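Local coordinates for glycine cleavage system H protein 1 (Mycobacterium marinum, PDB 3TZU) that probably carries the methylamine group of glycine from the P protein to the T protein of the glycine cleavage system on a covalently bound lipoyl arm, at the interface of chains A and B. Sequence-based numbering; all coordinates share one arbitrary frame. Chains: chain A/B, Glycine cleavage system H protein 1.

Contact 1: the interface of chains A and B. Residues chain A 75-78; chain B 77-80.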
ATOM      1  N   THR A  75       3.750  -2.723  10.534  1.00 23.31           N
ATOM      2  CA  THR A  75       3.961  -4.086  10.979  1.00 24.52           C
ATOM      3  C   THR A  75       3.916  -5.089   9.819  1.00 24.26           C
ATOM      4  O   THR A  75       4.421  -6.164   9.960  1.00 24.90           O
ATOM      5  CB  THR A  75       2.938  -4.507  12.058  1.00 26.42           C
ATOM      6  OG1 THR A  75       1.617  -4.258  11.571  1.00 26.62           O
ATOM      7  CG2 THR A  75       3.151  -3.714  13.347  1.00 27.40           C
ATOM      8  N   LYS A  76       3.348  -4.746   8.672  1.00 23.97           N
ATOM      9  CA  LYS A  76       3.234  -5.715   7.567  1.00 24.65           C
ATOM     10  C   LYS A  76       3.901  -5.297   6.245  1.00 23.03           C
ATOM     11  O   LYS A  76       4.036  -6.114   5.365  1.00 23.12           O
ATOM     12  CB  LYS A  76       1.759  -5.997   7.301  1.00 26.70           C
ATOM     13  CG  LYS A  76       1.018  -4.792   6.717  1.00 27.32           C
ATOM     14  CD  LYS A  76      -0.402  -5.131   6.229  1.00 29.92           C
ATOM     15  CE  LYS A  76      -0.927  -4.081   5.199  1.00 30.02           C
ATOM     16  NZ  LYS A  76      -1.198  -4.711   3.858  1.00 31.17           N
ATOM     17  N   THR A  77       4.341  -4.053   6.132  1.00 21.52           N
ATOM     18  CA  THR A  77       4.802  -3.515   4.868  1.00 20.71           C
ATOM     19  C   THR A  77       5.991  -2.559   5.038  1.00 19.94           C
ATOM     20  O   THR A  77       6.037  -1.738   5.982  1.00 19.35           O
ATOM     21  CB  THR A  77       3.687  -2.718   4.148  1.00 20.36           C
ATOM     22  OG1 THR A  77       2.557  -3.566   3.979  1.00 21.09           O
ATOM     23  CG2 THR A  77       4.162  -2.202   2.736  1.00 19.37           C
ATOM     24  N   VAL A  78       6.953  -2.724   4.136  1.00 19.56           N
ATOM     25  CA  VAL A  78       8.122  -1.865   4.026  1.00 19.70           C
ATOM     26  C   VAL A  78       8.028  -1.246   2.639  1.00 19.65           C
ATOM     27  O   VAL A  78       7.958  -1.959   1.637  1.00 19.02           O
ATOM     28  CB  VAL A  78       9.457  -2.654   4.106  1.00 20.05           C
ATOM     29  CG1 VAL A  78      10.645  -1.723   3.967  1.00 20.04           C
ATOM     30  CG2 VAL A  78       9.535  -3.443   5.382  1.00 20.97           C
TER
ATOM     31  N   THR B  77       8.099  -1.833  -2.893  1.00 21.49           N
ATOM     32  CA  THR B  77       7.413  -2.250  -1.696  1.00 20.35           C
ATOM     33  C   THR B  77       7.401  -3.781  -1.486  1.00 19.61           C
ATOM     34  O   THR B  77       7.200  -4.554  -2.428  1.00 18.87           O
ATOM     35  CB  THR B  77       5.951  -1.714  -1.740  1.00 20.02           C
ATOM     36  OG1 THR B  77       5.964  -0.282  -1.888  1.00 20.38           O
ATOM     37  CG2 THR B  77       5.158  -2.099  -0.467  1.00 19.00           C
ATOM     38  N   VAL B  78       7.584  -4.182  -0.227  1.00 19.82           N
ATOM     39  CA  VAL B  78       7.475  -5.576   0.230  1.00 19.86           C
ATOM     40  C   VAL B  78       6.375  -5.566   1.266  1.00 20.04           C
ATOM     41  O   VAL B  78       6.361  -4.701   2.145  1.00 19.63           O
ATOM     42  CB  VAL B  78       8.747  -6.121   0.925  1.00 20.50           C
ATOM     43  CG1 VAL B  78       8.568  -7.598   1.255  1.00 20.63           C
ATOM     44  CG2 VAL B  78       9.970  -5.927   0.059  1.00 21.04           C
ATOM     45  N   SER B  79       5.453  -6.527   1.143  1.00 20.27           N
ATOM     46  CA  SER B  79       4.208  -6.514   1.883  1.00 20.77           C
ATOM     47  C   SER B  79       3.793  -7.937   2.246  1.00 21.22           C
ATOM     48  O   SER B  79       3.679  -8.814   1.378  1.00 20.92           O
ATOM     49  CB  SER B  79       3.151  -5.853   1.010  1.00 21.07           C
ATOM     50  OG  SER B  79       2.006  -5.552   1.777  1.00 22.82           O
ATOM     51  N   ASP B  80       3.612  -8.187   3.533  1.00 22.23           N
ATOM     52  CA  ASP B  80       3.365  -9.558   3.996  1.00 23.74           C
ATOM     53  C   ASP B  80       1.928  -9.945   3.713  1.00 23.22           C
ATOM     54  O   ASP B  80       1.033  -9.123   3.810  1.00 22.08           O
ATOM     55  CB  ASP B  80       3.670  -9.702   5.496  1.00 25.59           C
ATOM     56  CG  ASP B  80       5.146  -9.574   5.814  1.00 27.67           C
ATOM     57  OD1 ASP B  80       6.003  -9.621   4.881  1.00 29.19           O
ATOM     58  OD2 ASP B  80       5.463  -9.391   7.012  1.00 30.97           O
TER
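A:Val78 and B:Val78 pair through their backbones where strand 77-82 of one H protein runs antiparallel to the same strand of its copy. Backbone bonds carry the pairing. A:Val78 N donates to B:Val78 O at 2.9 Å, and B:Val78 N returns the bond to A:Val78 O at 2.9 Å, a reciprocal pair expected where a two-fold axis passes between identical residues. Farther out, B:Asp80 N donates to A:Lys76 O at 2.8 Å, nearly straight at the hydrogen (169°), so the hydrogen bonding continues past the end of the strand into the loop of chain A.

A second kind of bond joins side chains on one face of the two strands. The hydroxyl OG1 of A:Thr77 meets the hydroxyl OG of B:Ser79 at 3.0 Å, with donor and acceptor undecided. With OG opposite its backbone N (chi1 -167°), B:Ser79 directs the hydroxyl across to A:Thr77. The A:Lys76 chain runs out on this face and bends at its end (chi4 118°), leaving NZ 3.9 Å from OG of B:Ser79, near but not bonded.

At the centre the methyls CG2 of A:Thr77 and B:Thr77 meet tightly at 3.4 Å as their side chains cross obliquely.

The site thus joins two copies edge to edge in the deposited assembly and takes in A:Lys76, the predicted lipoylation site, unmodified here; whether this dimer forms in solution the structure alone does not show.

Contact 2: the interface of chains A and B. Residues chain A 20, 77-80, 82; chain B 76-77.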
ATOM      1  N   HIS A  20       2.297   7.685  -4.458  1.00 22.10           N
ATOM      2  CA  HIS A  20       1.550   8.002  -3.235  1.00 21.40           C
ATOM      3  C   HIS A  20       2.230   8.940  -2.275  1.00 20.83           C
ATOM      4  O   HIS A  20       2.088   8.817  -1.056  1.00 20.49           O
ATOM      5  CB  HIS A  20       1.094   6.731  -2.528  1.00 21.25           C
ATOM      6  CG  HIS A  20       0.320   5.808  -3.407  1.00 21.05           C
ATOM      7  ND1 HIS A  20      -0.878   6.126  -3.879  1.00 21.91           N
ATOM      8  CD2 HIS A  20       0.654   4.575  -3.962  1.00 21.06           C
ATOM      9  CE1 HIS A  20      -1.317   5.131  -4.679  1.00 22.24           C
ATOM     10  NE2 HIS A  20      -0.372   4.185  -4.719  1.00 21.67           N
ATOM     11  N   THR A  77       4.341  -4.053   6.132  1.00 21.52           N
ATOM     12  CA  THR A  77       4.802  -3.515   4.868  1.00 20.71           C
ATOM     13  C   THR A  77       5.991  -2.559   5.038  1.00 19.94           C
ATOM     14  O   THR A  77       6.037  -1.738   5.982  1.00 19.35           O
ATOM     15  CB  THR A  77       3.687  -2.718   4.148  1.00 20.36           C
ATOM     16  OG1 THR A  77       2.557  -3.566   3.979  1.00 21.09           O
ATOM     17  CG2 THR A  77       4.162  -2.202   2.736  1.00 19.37           C
ATOM     18  N   VAL A  78       6.953  -2.724   4.136  1.00 19.56           N
ATOM     19  CA  VAL A  78       8.122  -1.865   4.026  1.00 19.70           C
ATOM     20  C   VAL A  78       8.028  -1.246   2.639  1.00 19.65           C
ATOM     21  O   VAL A  78       7.958  -1.959   1.637  1.00 19.02           O
ATOM     22  CB  VAL A  78       9.457  -2.654   4.106  1.00 20.05           C
ATOM     23  CG1 VAL A  78      10.645  -1.723   3.967  1.00 20.04           C
ATOM     24  CG2 VAL A  78       9.535  -3.443   5.382  1.00 20.97           C
ATOM     25  N   SER A  79       8.041   0.073   2.589  1.00 20.42           N
ATOM     26  CA  SER A  79       7.831   0.770   1.343  1.00 21.29           C
ATOM     27  C   SER A  79       8.803   1.928   1.156  1.00 21.77           C
ATOM     28  O   SER A  79       8.962   2.790   2.032  1.00 21.44           O
ATOM     29  CB  SER A  79       6.415   1.288   1.307  1.00 22.32           C
ATOM     30  OG  SER A  79       6.079   1.632  -0.021  1.00 24.06           O
ATOM     31  N   ASP A  80       9.446   1.946  -0.004  1.00 22.54           N
ATOM     32  CA  ASP A  80      10.411   2.995  -0.337  1.00 23.36           C
ATOM     33  C   ASP A  80       9.769   4.349  -0.612  1.00 23.40           C
ATOM     34  O   ASP A  80       8.768   4.437  -1.305  1.00 23.14           O
ATOM     35  CB  ASP A  80      11.254   2.593  -1.527  1.00 24.25           C
ATOM     36  CG  ASP A  80      12.213   1.493  -1.204  1.00 25.16           C
ATOM     37  OD1 ASP A  80      12.432   1.217  -0.012  1.00 26.10           O
ATOM     38  OD2 ASP A  80      12.739   0.874  -2.152  1.00 27.45           O
ATOM     39  N   ILE A  82       9.981   7.561  -2.665  1.00 24.50           N
ATOM     40  CA  ILE A  82      10.496   7.868  -3.996  1.00 24.42           C
ATOM     41  C   ILE A  82      10.359   9.388  -4.116  1.00 23.78           C
ATOM     42  O   ILE A  82       9.260   9.907  -4.060  1.00 23.35           O
ATOM     43  CB  ILE A  82       9.673   7.182  -5.114  1.00 24.51           C
ATOM     44  CG1 ILE A  82       9.556   5.677  -4.865  1.00 24.37           C
ATOM     45  CG2 ILE A  82      10.305   7.419  -6.473  1.00 25.60           C
ATOM     46  CD1 ILE A  82      10.877   4.942  -4.915  1.00 24.98           C
TER
ATOM     47  N   LYS B  76       9.236  -1.155  -5.384  1.00 24.34           N
ATOM     48  CA  LYS B  76       9.359  -0.207  -4.276  1.00 25.14           C
ATOM     49  C   LYS B  76       8.759  -0.678  -2.923  1.00 23.72           C
ATOM     50  O   LYS B  76       8.950  -0.014  -1.897  1.00 23.89           O
ATOM     51  CB  LYS B  76       8.759   1.150  -4.687  1.00 27.16           C
ATOM     52  CG  LYS B  76       7.235   1.210  -4.689  1.00 28.35           C
ATOM     53  CD  LYS B  76       6.650   2.239  -5.672  1.00 30.73           C
ATOM     54  CE  LYS B  76       5.173   1.926  -6.004  1.00 31.13           C
ATOM     55  NZ  LYS B  76       4.218   2.130  -4.862  1.00 30.60           N
ATOM     56  N   THR B  77       8.099  -1.833  -2.893  1.00 21.49           N
ATOM     57  CA  THR B  77       7.413  -2.250  -1.696  1.00 20.35           C
ATOM     58  C   THR B  77       7.401  -3.781  -1.486  1.00 19.61           C
ATOM     59  O   THR B  77       7.200  -4.554  -2.428  1.00 18.87           O
ATOM     60  CB  THR B  77       5.951  -1.714  -1.740  1.00 20.02           C
ATOM     61  OG1 THR B  77       5.964  -0.282  -1.888  1.00 20.38           O
ATOM     62  CG2 THR B  77       5.158  -2.099  -0.467  1.00 19.00           C
TER
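B:Lys76 and B:Thr77 of the lipoyl-binding fold lie along strand 77-82 of chain A, and B:Lys76 is the lysine predicted to carry the lipoyl group in this GcvH-family protein; here it bears none.

The tight part is the strand edge. A:Asp80 N donates to the carbonyl O of B:Lys76 at 2.8 Å, and the bond is almost perfectly straight at the hydrogen (178°). The carbonyl lies close to the A:Asp80 side chain as well, with CB of A:Asp80 3.5 Å from O of B:Lys76. CG of A:Asp80 lies beside its own backbone N (chi1 -70°), which keeps the carboxylate next to the accepted carbonyl, OD2 being 3.9 Å from O of B:Lys76.

One residue along, A:Ser79 and B:Thr77 form an antiparallel bridge whose hydroxyls join, OG of A:Ser79 lying 2.7 Å from OG1 of B:Thr77 with the direction undecided. The A:Ser79 hydroxyl swings away from its own backbone N (chi1 -164°) to lie over the same face as OG1. CB of A:Ser79 also lies 4.0 Å from the methyl CG2 of B:Thr77.

Beyond the strand pairing the contact is much looser. The long chain of B:Lys76 reaches past the strand toward A:His20, yet NZ stays 4.4 Å from the ring carbon CD2 and 5.0 Å from the ring nitrogen NE2 of A:His20. No bond ties the terminal amine NZ to this histidine. Near the base of the lysine, CD1 of A:Ile82 lies 4.3 Å from CB of B:Lys76, at most a loose edge contact.

Contact 1 and contact 2 lie about 8 Å apart, measured between the centres of their C-alpha atoms, and share A:Thr77, A:Val78 and B:Thr77. They are overlapping stretches of one antiparallel pairing, related by the two-fold symmetry of the interface: contact 1 spans the central valines and one outer arm, and contact 2 follows the other arm, with the chains exchanged. Strand 77-82 of each copy therefore builds both. Since the predicted lipoyl lysine takes part in each arm, the pairing brings both carrier sites into the interface, which may bear on access by partner proteins if this dimer occurs outside the crystal.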